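Local coordinates for protein plasmodium falciparum gamete antigen 27/25 (Plasmodium falciparum, PDB 1N81) that is a gametocyte protein essential for the parasite's sexual development, of unresolved molecular function, and may dimerise, at residues E114-N119 with Q168-V173; W107-V112 with A164-F169; K130-M133 with K137-R140; T7-S12 with V120-E125. All coordinates share one frame; numbering follows the deposited sequence.

Contact 1. Residues E114-N119 with Q168-V173; sequences EEVSIN and QFLIDV
Leu170 carries the whole apolar contact between 114-119 and 168-173, setting one methyl on each of two neighbouring residues of the opposite helix. Its CD1 lies against Val116 CG1 at 3.4 Å, closer than two methyl carbons normally pack, and also near Val116 CB. The other branch, CD2, packs on the next residue, 3.9 Å from Ser117 CB and close to its CA. The fork of the leucine therefore straddles the step from Val116 to Ser117, and the Val116 and Leu170 side chains are roughly perpendicular. Val116 presents CG1 because that methyl stands opposite the backbone N (chi1 174°). Together the two segments bury 116 Å², a small patch deep in the protein.

Between the two segments there is only packing; Ser117 makes its polar bond within its own helix, 96-122. Ser117 OG turns back to Glu114 O at 2.7 Å, the donor tilted 17° from the carbonyl plane; the hydroxyl sits between the backbone N and the carbonyl carbon (chi1 81°), which brings it round to that oxygen. Glu114 O also accepts from Ile118 N, so two donors grip it, and the buried hydroxyl is satisfied while Ser117 CB touches Leu170 CD2.

Other helices complete the packing: Ile132 and Leu142 meet Val116, Met133 meets Leu170, and Ile15 of helix 13-35 touches Ser117. With the closest CA pair, Ser117 and Leu170, only 7.0 Å apart, this is the close-packed interior of an all-helical fold, where the C-terminal part of helix 96-122 meets the end of helix 156-173.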
loop_
_atom_site.group_PDB
_atom_site.type_symbol
_atom_site.label_atom_id
_atom_site.label_comp_id
_atom_site.label_asym_id
_atom_site.label_seq_id
_atom_site.Cartn_x
_atom_site.Cartn_y
_atom_site.Cartn_z
ATOM N N GLU A 114 1.618 -7.603 -2.208
ATOM C CA GLU A 114 1.378 -8.528 -3.313
ATOM C C GLU A 114 1.597 -9.981 -2.969
ATOM O O GLU A 114 0.758 -10.829 -3.265
ATOM C CB GLU A 114 2.207 -8.142 -4.538
ATOM C CG GLU A 114 1.693 -6.850 -5.094
ATOM C CD GLU A 114 2.388 -6.448 -6.368
ATOM O OE1 GLU A 114 3.436 -7.023 -6.709
ATOM O OE2 GLU A 114 1.873 -5.534 -7.017
ATOM N N GLU A 115 2.707 -10.263 -2.326
ATOM C CA GLU A 115 3.066 -11.618 -1.940
ATOM C C GLU A 115 1.978 -12.202 -1.010
ATOM O O GLU A 115 1.522 -13.344 -1.167
ATOM C CB GLU A 115 4.402 -11.541 -1.213
ATOM C CG GLU A 115 5.159 -12.812 -1.077
ATOM C CD GLU A 115 5.749 -13.264 -2.381
ATOM O OE1 GLU A 115 6.087 -12.400 -3.244
ATOM O OE2 GLU A 115 5.874 -14.495 -2.513
ATOM N N VAL A 116 1.575 -11.428 -0.012
ATOM C CA VAL A 116 0.563 -11.922 0.889
ATOM C C VAL A 116 -0.744 -12.148 0.122
ATOM O O VAL A 116 -1.463 -13.111 0.405
ATOM C CB VAL A 116 0.314 -10.958 2.070
ATOM C CG1 VAL A 116 -0.852 -11.452 2.908
ATOM C CG2 VAL A 116 1.553 -10.864 2.925
ATOM N N SER A 117 -1.040 -11.293 -0.862
ATOM C CA SER A 117 -2.284 -11.437 -1.606
ATOM C C SER A 117 -2.296 -12.748 -2.390
ATOM O O SER A 117 -3.374 -13.319 -2.617
ATOM C CB SER A 117 -2.539 -10.240 -2.545
ATOM O OG SER A 117 -1.825 -10.340 -3.757
ATOM N N ILE A 118 -1.114 -13.224 -2.796
ATOM C CA ILE A 118 -1.028 -14.498 -3.526
ATOM C C ILE A 118 -1.394 -15.654 -2.610
ATOM O O ILE A 118 -2.106 -16.561 -3.011
ATOM C CB ILE A 118 0.393 -14.799 -4.065
ATOM C CG1 ILE A 118 0.812 -13.748 -5.099
ATOM C CG2 ILE A 118 0.415 -16.220 -4.677
ATOM C CD1 ILE A 118 -0.175 -13.590 -6.251
ATOM N N ASN A 119 -0.891 -15.628 -1.381
ATOM C CA ASN A 119 -1.197 -16.687 -0.421
ATOM C C ASN A 119 -2.705 -16.654 -0.116
ATOM O O ASN A 119 -3.331 -17.692 0.014
ATOM C CB ASN A 119 -0.380 -16.508 0.871
ATOM C CG ASN A 119 1.110 -16.861 0.689
ATOM O OD1 ASN A 119 1.534 -17.982 0.949
ATOM N ND2 ASN A 119 1.890 -15.906 0.226
ATOM N N GLN A 168 -4.608 -3.973 6.679
ATOM C CA GLN A 168 -5.735 -3.107 6.339
ATOM C C GLN A 168 -5.959 -3.038 4.853
ATOM O O GLN A 168 -7.095 -3.130 4.383
ATOM C CB GLN A 168 -5.543 -1.674 6.839
ATOM C CG GLN A 168 -6.786 -0.849 6.549
ATOM C CD GLN A 168 -6.640 0.580 6.930
ATOM O OE1 GLN A 168 -5.981 1.356 6.242
ATOM N NE2 GLN A 168 -7.239 0.949 8.055
ATOM N N PHE A 169 -4.874 -2.844 4.107
ATOM C CA PHE A 169 -4.958 -2.759 2.656
ATOM C C PHE A 169 -5.589 -4.040 2.061
ATOM O O PHE A 169 -6.454 -3.977 1.200
ATOM C CB PHE A 169 -3.553 -2.555 2.057
ATOM C CG PHE A 169 -3.541 -2.477 0.547
ATOM C CD1 PHE A 169 -3.420 -1.242 -0.099
ATOM C CD2 PHE A 169 -3.648 -3.636 -0.222
ATOM C CE1 PHE A 169 -3.403 -1.145 -1.507
ATOM C CE2 PHE A 169 -3.635 -3.567 -1.625
ATOM C CZ PHE A 169 -3.511 -2.304 -2.271
ATOM N N LEU A 170 -5.136 -5.202 2.502
ATOM C CA LEU A 170 -5.668 -6.445 1.963
ATOM C C LEU A 170 -7.189 -6.571 2.219
ATOM O O LEU A 170 -7.969 -6.836 1.302
ATOM C CB LEU A 170 -4.902 -7.624 2.570
ATOM C CG LEU A 170 -3.459 -7.682 2.042
ATOM C CD1 LEU A 170 -2.652 -8.605 2.890
ATOM C CD2 LEU A 170 -3.422 -8.130 0.596
ATOM N N ILE A 171 -7.613 -6.351 3.456
ATOM C CA ILE A 171 -9.036 -6.450 3.774
ATOM C C ILE A 171 -9.863 -5.509 2.898
ATOM O O ILE A 171 -10.871 -5.901 2.356
ATOM C CB ILE A 171 -9.283 -6.166 5.278
ATOM C CG1 ILE A 171 -8.696 -7.308 6.105
ATOM C CG2 ILE A 171 -10.794 -6.068 5.553
ATOM C CD1 ILE A 171 -8.496 -6.975 7.571
ATOM N N ASP A 172 -9.405 -4.275 2.735
ATOM C CA ASP A 172 -10.093 -3.299 1.915
ATOM C C ASP A 172 -10.082 -3.562 0.436
ATOM O O ASP A 172 -11.038 -3.230 -0.255
ATOM C CB ASP A 172 -9.465 -1.911 2.047
ATOM C CG ASP A 172 -9.820 -1.248 3.310
ATOM O OD1 ASP A 172 -10.645 -1.828 4.049
ATOM O OD2 ASP A 172 -9.287 -0.154 3.557
ATOM N N VAL A 173 -8.995 -4.135 -0.064
ATOM C CA VAL A 173 -8.862 -4.268 -1.504
ATOM C C VAL A 173 -9.098 -5.606 -2.178
ATOM O O VAL A 173 -9.671 -5.643 -3.259
ATOM C CB VAL A 173 -7.468 -3.683 -1.925
ATOM C CG1 VAL A 173 -7.292 -3.734 -3.442
ATOM C CG2 VAL A 173 -7.349 -2.223 -1.396
#

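Contact 2. Residues W107-V112 with A164-F169; sequences WVEQRV and ARISQF
Glu109 reaches from helix 96-122 to two consecutive residues of helix 156-173, Arg165 and Ile166, and its atoms meet them in turn. CB starts toward the partner helix, and the chain leaves opposite the backbone N and stays extended to the carboxylate. CG is the first atom to touch, lying 4.0 Å from Ile166 CG1 as the two side chains run alongside in opposite senses. CD comes to the edge of the Arg165 guanidinium, in its plane. OE1 rests beside the aliphatic part of the arginine, 3.4 Å from Arg165 CD, and also takes a weak hydrogen bond from Arg165 NH1. OE2 ends the chain 2.8 Å from Arg165 NH1; this salt bridge is close, but its N-H...O angle of 117° makes the hydrogen bond weak. One nitrogen, NH1, serves both carboxylate oxygens, and the planes stand 44° apart, so this is no two-nitrogen side-on pairing.

The setting is a helix-helix interface in the interior of an all-helical fold: the two axes approach to 10.3 Å and their N-to-C directions differ by 43°. Arg84 of helix 71-89 forms a second salt bridge, to OE1, so two arginines share this buried carboxylate and would probably favour its charged form. Tyr88 also lies against both Glu109 and Arg165.

One turn further along, the contact becomes apolar. Val112 CG1 meets Ile166 CD1 at 3.8 Å, one side chain lying nearly square across the other, while Ile139 and Phe143 of helix 136-150 pack on Ile166.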
loop_
_atom_site.group_PDB
_atom_site.type_symbol
_atom_site.label_atom_id
_atom_site.label_comp_id
_atom_site.label_asym_id
_atom_site.label_seq_id
_atom_site.Cartn_x
_atom_site.Cartn_y
_atom_site.Cartn_z
ATOM N N TRP A 107 8.406 0.471 -2.015
ATOM C CA TRP A 107 8.553 -0.740 -2.814
ATOM C C TRP A 107 8.394 -1.972 -1.938
ATOM O O TRP A 107 7.680 -2.916 -2.298
ATOM C CB TRP A 107 9.943 -0.757 -3.459
ATOM C CG TRP A 107 10.191 -1.824 -4.449
ATOM C CD1 TRP A 107 10.069 -1.718 -5.807
ATOM C CD2 TRP A 107 10.616 -3.189 -4.187
ATOM N NE1 TRP A 107 10.390 -2.920 -6.406
ATOM C CE2 TRP A 107 10.729 -3.831 -5.445
ATOM C CE3 TRP A 107 10.913 -3.907 -3.027
ATOM C CZ2 TRP A 107 11.112 -5.183 -5.562
ATOM C CZ3 TRP A 107 11.294 -5.243 -3.140
ATOM C CH2 TRP A 107 11.395 -5.869 -4.404
ATOM N N VAL A 108 9.078 -1.956 -0.799
ATOM C CA VAL A 108 9.037 -3.068 0.121
ATOM C C VAL A 108 7.609 -3.358 0.580
ATOM O O VAL A 108 7.149 -4.492 0.522
ATOM C CB VAL A 108 9.935 -2.794 1.329
ATOM C CG1 VAL A 108 9.610 -3.807 2.477
ATOM C CG2 VAL A 108 11.444 -2.906 0.877
ATOM N N GLU A 109 6.907 -2.319 1.001
ATOM C CA GLU A 109 5.542 -2.467 1.469
ATOM C C GLU A 109 4.653 -2.977 0.324
ATOM O O GLU A 109 3.864 -3.922 0.512
ATOM C CB GLU A 109 5.018 -1.129 2.023
ATOM C CG GLU A 109 3.635 -1.242 2.673
ATOM C CD GLU A 109 3.146 0.057 3.298
ATOM O OE1 GLU A 109 1.969 0.094 3.705
ATOM O OE2 GLU A 109 3.914 1.041 3.394
ATOM N N GLN A 110 4.800 -2.400 -0.866
ATOM C CA GLN A 110 3.960 -2.843 -1.980
ATOM C C GLN A 110 4.232 -4.318 -2.341
ATOM O O GLN A 110 3.299 -5.118 -2.559
ATOM C CB GLN A 110 4.119 -1.924 -3.197
ATOM C CG GLN A 110 3.172 -2.304 -4.312
ATOM C CD GLN A 110 3.143 -1.314 -5.445
ATOM O OE1 GLN A 110 3.991 -0.439 -5.543
ATOM N NE2 GLN A 110 2.159 -1.452 -6.315
ATOM N N ARG A 111 5.505 -4.699 -2.347
ATOM C CA ARG A 111 5.848 -6.090 -2.599
ATOM C C ARG A 111 5.296 -7.075 -1.527
ATOM O O ARG A 111 4.870 -8.184 -1.854
ATOM C CB ARG A 111 7.354 -6.257 -2.635
ATOM C CG ARG A 111 7.795 -7.667 -2.817
ATOM C CD ARG A 111 7.323 -8.246 -4.155
ATOM N NE ARG A 111 8.207 -9.327 -4.597
ATOM C CZ ARG A 111 9.111 -9.218 -5.574
ATOM N NH1 ARG A 111 9.254 -8.077 -6.229
ATOM N NH2 ARG A 111 9.869 -10.260 -5.899
ATOM N N VAL A 112 5.341 -6.703 -0.254
ATOM C CA VAL A 112 4.832 -7.622 0.758
ATOM C C VAL A 112 3.314 -7.773 0.562
ATOM O O VAL A 112 2.796 -8.900 0.598
ATOM C CB VAL A 112 5.175 -7.168 2.179
ATOM C CG1 VAL A 112 4.450 -8.041 3.202
ATOM C CG2 VAL A 112 6.667 -7.305 2.389
ATOM N N ALA A 164 0.467 -3.138 9.975
ATOM C CA ALA A 164 -0.944 -2.817 10.180
ATOM C C ALA A 164 -1.579 -2.316 8.866
ATOM O O ALA A 164 -2.701 -2.684 8.533
ATOM C CB ALA A 164 -1.090 -1.759 11.282
ATOM N N ARG A 165 -0.857 -1.493 8.115
ATOM C CA ARG A 165 -1.382 -0.981 6.852
ATOM C C ARG A 165 -1.614 -2.095 5.859
ATOM O O ARG A 165 -2.599 -2.109 5.123
ATOM C CB ARG A 165 -0.402 -0.020 6.212
ATOM C CG ARG A 165 -0.453 1.405 6.767
ATOM C CD ARG A 165 0.564 2.249 5.991
ATOM N NE ARG A 165 1.462 2.776 6.972
ATOM C CZ ARG A 165 2.764 2.636 6.947
ATOM N NH1 ARG A 165 3.370 1.982 5.973
ATOM N NH2 ARG A 165 3.457 3.167 7.916
ATOM N N ILE A 166 -0.665 -3.011 5.831
ATOM C CA ILE A 166 -0.697 -4.133 4.922
ATOM C C ILE A 166 -1.972 -4.966 5.154
ATOM O O ILE A 166 -2.722 -5.278 4.205
ATOM C CB ILE A 166 0.567 -4.952 5.154
ATOM C CG1 ILE A 166 1.743 -4.214 4.506
ATOM C CG2 ILE A 166 0.406 -6.398 4.642
ATOM C CD1 ILE A 166 3.084 -4.895 4.787
ATOM N N SER A 167 -2.217 -5.310 6.410
ATOM C CA SER A 167 -3.405 -6.094 6.745
ATOM C C SER A 167 -4.635 -5.268 6.366
ATOM O O SER A 167 -5.570 -5.787 5.744
ATOM C CB SER A 167 -3.420 -6.456 8.237
ATOM O OG SER A 167 -2.435 -7.432 8.516
ATOM N N GLN A 168 -4.608 -3.973 6.679
ATOM C CA GLN A 168 -5.735 -3.107 6.339
ATOM C C GLN A 168 -5.959 -3.038 4.853
ATOM O O GLN A 168 -7.095 -3.130 4.383
ATOM C CB GLN A 168 -5.543 -1.674 6.839
ATOM C CG GLN A 168 -6.786 -0.849 6.549
ATOM C CD GLN A 168 -6.640 0.580 6.930
ATOM O OE1 GLN A 168 -5.981 1.356 6.242
ATOM N NE2 GLN A 168 -7.239 0.949 8.055
ATOM N N PHE A 169 -4.874 -2.844 4.107
ATOM C CA PHE A 169 -4.958 -2.759 2.656
ATOM C C PHE A 169 -5.589 -4.040 2.061
ATOM O O PHE A 169 -6.454 -3.977 1.200
ATOM C CB PHE A 169 -3.553 -2.555 2.057
ATOM C CG PHE A 169 -3.541 -2.477 0.547
ATOM C CD1 PHE A 169 -3.420 -1.242 -0.099
ATOM C CD2 PHE A 169 -3.648 -3.636 -0.222
ATOM C CE1 PHE A 169 -3.403 -1.145 -1.507
ATOM C CE2 PHE A 169 -3.635 -3.567 -1.625
ATOM C CZ PHE A 169 -3.511 -2.304 -2.271
#

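Contact 3. Residues K130-M133 with K137-R140; sequences KRIM and KLIR
Ile132 and Leu138 meet by one methyl each, CG2 of the isoleucine against CD2 of the leucine at 4.0 Å, with their side chains inclined to one another rather than aligned. The first bond of the Leu138 side chain points to the partner segment, and CD2 makes the contact, whereas Ile132 leaves its backbone at a slant and offers its short branch. Its CG2 stands opposite the backbone N; CG1, on the other side of CB (chi1 -67°), carries CD1 to Asn119 and Ala123, while CG2 also packs on Val120.

The second meeting joins a side chain to the backbone. Ile139 CD1 comes within 4.1 Å of Met133 O, the carbonyl at the end of helix 126-133, although the Met133 side chain itself leaves in the other direction. That oxygen also accepts a hydrogen bond from Ser167 OG of helix 156-173, so its polar need is met beside the apolar methyl. Ile139 in turn touches Ile166 and Ser167.

Closest CA atoms, those of Ile132 and Leu138, are 7.9 Å apart, and the surface buried is 105 Å². On the connecting turn, Asp135 OD1 accepts from the backbone N of Leu138, and Asp135 OD2 makes a salt bridge with Arg131. These are two consecutive helical segments running in nearly the same direction, joined by the short link at residues 134-135 and packed across it: a helix-link-helix junction of this all-helical fold, set against helices 96-122 and 156-173.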
loop_
_atom_site.group_PDB
_atom_site.type_symbol
_atom_site.label_atom_id
_atom_site.label_comp_id
_atom_site.label_asym_id
_atom_site.label_seq_id
_atom_site.Cartn_x
_atom_site.Cartn_y
_atom_site.Cartn_z
ATOM N N LYS A 130 -8.768 -14.691 5.603
ATOM C CA LYS A 130 -8.713 -13.610 6.574
ATOM C C LYS A 130 -7.537 -13.801 7.532
ATOM O O LYS A 130 -6.808 -12.834 7.830
ATOM C CB LYS A 130 -10.040 -13.498 7.347
ATOM C CG LYS A 130 -10.017 -12.479 8.485
ATOM C CD LYS A 130 -11.384 -12.333 9.173
ATOM C CE LYS A 130 -11.364 -11.174 10.193
ATOM N NZ LYS A 130 -12.724 -10.706 10.627
ATOM N N ARG A 131 -7.343 -15.028 8.016
ATOM C CA ARG A 131 -6.227 -15.287 8.909
ATOM C C ARG A 131 -4.903 -14.859 8.204
ATOM O O ARG A 131 -4.035 -14.189 8.801
ATOM C CB ARG A 131 -6.132 -16.757 9.242
ATOM C CG ARG A 131 -5.024 -17.036 10.241
ATOM C CD ARG A 131 -4.740 -18.526 10.336
ATOM N NE ARG A 131 -4.030 -19.047 9.166
ATOM C CZ ARG A 131 -2.773 -18.723 8.839
ATOM N NH1 ARG A 131 -2.065 -17.880 9.594
ATOM N NH2 ARG A 131 -2.229 -19.231 7.744
ATOM N N ILE A 132 -4.762 -15.232 6.932
ATOM C CA ILE A 132 -3.550 -14.900 6.185
ATOM C C ILE A 132 -3.352 -13.386 6.100
ATOM O O ILE A 132 -2.260 -12.904 6.361
ATOM C CB ILE A 132 -3.559 -15.553 4.767
ATOM C CG1 ILE A 132 -3.458 -17.070 4.912
ATOM C CG2 ILE A 132 -2.337 -15.079 3.934
ATOM C CD1 ILE A 132 -3.740 -17.851 3.619
ATOM N N MET A 133 -4.418 -12.644 5.792
ATOM C CA MET A 133 -4.340 -11.184 5.698
ATOM C C MET A 133 -3.790 -10.559 6.982
ATOM O O MET A 133 -3.099 -9.525 6.953
ATOM C CB MET A 133 -5.718 -10.592 5.426
ATOM C CG MET A 133 -6.270 -10.924 4.066
ATOM S SD MET A 133 -7.862 -10.121 3.804
ATOM C CE MET A 133 -8.155 -10.501 2.105
ATOM N N LYS A 137 3.184 -12.947 11.373
ATOM C CA LYS A 137 4.385 -13.762 11.269
ATOM C C LYS A 137 4.836 -13.839 9.814
ATOM O O LYS A 137 6.018 -13.674 9.505
ATOM C CB LYS A 137 4.121 -15.165 11.797
ATOM C CG LYS A 137 5.341 -16.045 11.815
ATOM C CD LYS A 137 5.204 -17.150 12.867
ATOM C CE LYS A 137 6.554 -17.771 13.207
ATOM N NZ LYS A 137 7.158 -18.488 12.051
ATOM N N LEU A 138 3.885 -14.111 8.933
ATOM C CA LEU A 138 4.170 -14.199 7.503
ATOM C C LEU A 138 4.644 -12.818 7.037
ATOM O O LEU A 138 5.616 -12.700 6.309
ATOM C CB LEU A 138 2.910 -14.611 6.736
ATOM C CG LEU A 138 2.972 -14.565 5.206
ATOM C CD1 LEU A 138 3.969 -15.602 4.684
ATOM C CD2 LEU A 138 1.597 -14.838 4.634
ATOM N N ILE A 139 3.981 -11.764 7.492
ATOM C CA ILE A 139 4.391 -10.430 7.083
ATOM C C ILE A 139 5.829 -10.113 7.515
ATOM O O ILE A 139 6.623 -9.582 6.722
ATOM C CB ILE A 139 3.409 -9.365 7.603
ATOM C CG1 ILE A 139 2.053 -9.539 6.885
ATOM C CG2 ILE A 139 3.960 -7.952 7.338
ATOM C CD1 ILE A 139 0.916 -8.759 7.542
ATOM N N ARG A 140 6.172 -10.463 8.746
ATOM C CA ARG A 140 7.506 -10.190 9.256
ATOM C C ARG A 140 8.550 -10.903 8.409
ATOM O O ARG A 140 9.574 -10.326 8.082
ATOM C CB ARG A 140 7.643 -10.643 10.713
ATOM C CG ARG A 140 9.034 -10.338 11.346
ATOM C CD ARG A 140 9.329 -8.829 11.461
ATOM N NE ARG A 140 10.354 -8.402 10.508
ATOM C CZ ARG A 140 10.853 -7.170 10.435
ATOM N NH1 ARG A 140 10.437 -6.220 11.264
ATOM N NH2 ARG A 140 11.759 -6.874 9.506
#

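Contact 4. Residues T7-S12 with V120-E125; sequences THAPLS and VDHARE
Residues 7-12 form an extended loop without helix or sheet hydrogen bonding, passing Asp121 and His122 at the end of helix 96-122. The backbones stay well apart: the nearest CA pairs are Ser12 with Asp121 at 8.4 Å and Ala9 with His122 at 9.0 Å. Ser12 is at the N-cap of helix 13-35, and Glu125 occupies the same position before helix 126-133.

Direct side-chain contact is slight. Ala9 CB approaches the rim of the His122 imidazole, lying in the ring plane 3.5 Å from NE2, so the methyl meets the edge and not a face. The ring takes up this place with chi1 at -62°, CG lying opposite the carbonyl carbon. Its other nitrogen, ND1, is hydrogen-bonded to Glu4 OE2, which helps fix the rotation of the ring.

Water spans the rest of the gap. Asp121 OD2 stays 4.2 Å from Ser12 N, too far for a direct bond, but one water accepts from Ser12 N at 2.8 Å and donates to Asp121 OD2, also at 2.8 Å. A second water donates to Asp121 OD2 and, weakly, to Pro10 O. Two waters thus converge on one carboxylate oxygen, while the other, OD1, accepts from Ser176 OG.

Leu11 turns instead to Glu114 and Ser117 of helix 96-122. The whole is a hydrated surface contact of 120 Å², in which the N-terminal arm leading into helix 13-35 is held to the end of helix 96-122 by two water bridges at Asp121 together with direct packing of Ala9 on His122.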
loop_
_atom_site.group_PDB
_atom_site.type_symbol
_atom_site.label_atom_id
_atom_site.label_comp_id
_atom_site.label_asym_id
_atom_site.label_seq_id
_atom_site.Cartn_x
_atom_site.Cartn_y
_atom_site.Cartn_z
ATOM N N THR A 7 5.139 -20.219 -9.297
ATOM C CA THR A 7 4.955 -19.145 -8.335
ATOM C C THR A 7 4.502 -17.789 -8.875
ATOM O O THR A 7 4.944 -17.340 -9.928
ATOM C CB THR A 7 6.243 -18.945 -7.531
ATOM O OG1 THR A 7 6.702 -20.212 -7.030
ATOM C CG2 THR A 7 5.994 -17.986 -6.380
ATOM N N HIS A 8 3.626 -17.151 -8.104
ATOM C CA HIS A 8 3.047 -15.853 -8.419
ATOM C C HIS A 8 2.045 -16.015 -9.516
ATOM O O HIS A 8 2.236 -15.506 -10.615
ATOM C CB HIS A 8 4.099 -14.849 -8.860
ATOM C CG HIS A 8 4.152 -13.608 -8.016
ATOM N ND1 HIS A 8 3.194 -12.620 -8.079
ATOM C CD2 HIS A 8 5.059 -13.195 -7.098
ATOM C CE1 HIS A 8 3.509 -11.652 -7.236
ATOM N NE2 HIS A 8 4.635 -11.977 -6.629
ATOM N N ALA A 9 0.977 -16.740 -9.209
ATOM C CA ALA A 9 -0.102 -16.987 -10.157
ATOM C C ALA A 9 -0.567 -15.639 -10.699
ATOM O O ALA A 9 0.063 -14.606 -10.454
ATOM C CB ALA A 9 -1.266 -17.707 -9.447
ATOM N N PRO A 10 -1.672 -15.624 -11.458
ATOM C CA PRO A 10 -2.026 -14.282 -11.912
ATOM C C PRO A 10 -2.332 -13.381 -10.714
ATOM O O PRO A 10 -3.460 -13.383 -10.211
ATOM C CB PRO A 10 -3.262 -14.522 -12.777
ATOM C CG PRO A 10 -3.032 -15.906 -13.323
ATOM C CD PRO A 10 -2.521 -16.645 -12.103
ATOM N N LEU A 11 -1.317 -12.672 -10.217
ATOM C CA LEU A 11 -1.523 -11.709 -9.136
ATOM C C LEU A 11 -2.837 -11.017 -9.541
ATOM O O LEU A 11 -3.020 -10.731 -10.723
ATOM C CB LEU A 11 -0.387 -10.673 -9.156
ATOM C CG LEU A 11 -0.548 -9.375 -8.351
ATOM C CD1 LEU A 11 -0.383 -9.680 -6.870
ATOM C CD2 LEU A 11 0.484 -8.357 -8.769
ATOM N N SER A 12 -3.756 -10.765 -8.610
ATOM C CA SER A 12 -4.995 -10.082 -8.987
ATOM C C SER A 12 -4.719 -8.726 -9.645
ATOM O O SER A 12 -3.963 -7.918 -9.099
ATOM C CB SER A 12 -5.873 -9.846 -7.756
ATOM O OG SER A 12 -6.776 -8.787 -8.031
ATOM N N VAL A 120 -3.279 -15.457 -0.022
ATOM C CA VAL A 120 -4.715 -15.317 0.227
ATOM C C VAL A 120 -5.557 -15.971 -0.899
ATOM O O VAL A 120 -6.423 -16.801 -0.637
ATOM C CB VAL A 120 -5.107 -13.819 0.381
ATOM C CG1 VAL A 120 -6.627 -13.660 0.378
ATOM C CG2 VAL A 120 -4.519 -13.266 1.704
ATOM N N ASP A 121 -5.282 -15.612 -2.146
ATOM C CA ASP A 121 -6.004 -16.174 -3.290
ATOM C C ASP A 121 -5.984 -17.709 -3.336
ATOM O O ASP A 121 -6.955 -18.341 -3.765
ATOM C CB ASP A 121 -5.408 -15.687 -4.618
ATOM C CG ASP A 121 -5.584 -14.205 -4.846
ATOM O OD1 ASP A 121 -6.425 -13.566 -4.168
ATOM O OD2 ASP A 121 -4.870 -13.681 -5.730
ATOM N N HIS A 122 -4.868 -18.299 -2.922
ATOM C CA HIS A 122 -4.731 -19.746 -2.960
ATOM C C HIS A 122 -5.380 -20.475 -1.805
ATOM O O HIS A 122 -5.505 -21.689 -1.867
ATOM C CB HIS A 122 -3.259 -20.151 -3.034
ATOM C CG HIS A 122 -2.553 -19.657 -4.263
ATOM N ND1 HIS A 122 -1.217 -19.907 -4.502
ATOM C CD2 HIS A 122 -2.989 -18.910 -5.306
ATOM C CE1 HIS A 122 -0.860 -19.331 -5.638
ATOM N NE2 HIS A 122 -1.917 -18.720 -6.145
ATOM N N ALA A 123 -5.772 -19.763 -0.748
ATOM C CA ALA A 123 -6.416 -20.424 0.389
ATOM C C ALA A 123 -7.875 -20.718 0.016
ATOM O O ALA A 123 -8.516 -19.948 -0.700
ATOM C CB ALA A 123 -6.342 -19.558 1.629
ATOM N N ARG A 124 -8.382 -21.843 0.497
ATOM C CA ARG A 124 -9.737 -22.291 0.186
ATOM C C ARG A 124 -10.857 -21.558 0.917
ATOM O O ARG A 124 -11.735 -20.974 0.299
ATOM C CB ARG A 124 -9.839 -23.788 0.490
ATOM C CG ARG A 124 -11.053 -24.497 -0.085
ATOM C CD ARG A 124 -11.009 -25.979 0.288
ATOM N NE ARG A 124 -11.886 -26.785 -0.562
ATOM C CZ ARG A 124 -11.897 -28.118 -0.582
ATOM N NH1 ARG A 124 -11.078 -28.804 0.208
ATOM N NH2 ARG A 124 -12.719 -28.764 -1.405
ATOM N N GLU A 125 -10.822 -21.610 2.241
ATOM C CA GLU A 125 -11.844 -20.992 3.080
ATOM C C GLU A 125 -11.646 -19.488 3.251
ATOM O O GLU A 125 -10.517 -19.009 3.341
ATOM C CB GLU A 125 -11.822 -21.639 4.469
ATOM C CG GLU A 125 -11.682 -23.164 4.492
ATOM C CD GLU A 125 -12.948 -23.890 4.067
ATOM O OE1 GLU A 125 -14.046 -23.506 4.537
ATOM O OE2 GLU A 125 -12.839 -24.854 3.275
HETATM O O HOH W 1 -3.043 -14.986 -7.331
HETATM O O HOH W 2 -3.534 -11.186 -5.849
#

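Overall arrangement
From the N terminus, contact 4 comes first: residues 7-12, just before helix 13-35, meet 120-125 at the end of helix 96-122, closing the longest loop. Within that span lie the 107-112 and 114-119 segments, whose partners on helix 156-173 come after it, so contacts 1 and 2 each cross contact 4. Those two share one helix pair and Gln168 and Phe169, their centres about 8 Å apart. Contact 3 closes the short link between helices 126-133 and 136-150 and falls within the spans of both. It touches contact 1 through Met133 and Ile132, contact 2 through Ser167 and Ile139, and contact 4 through Val120, tying this junction to the central pair.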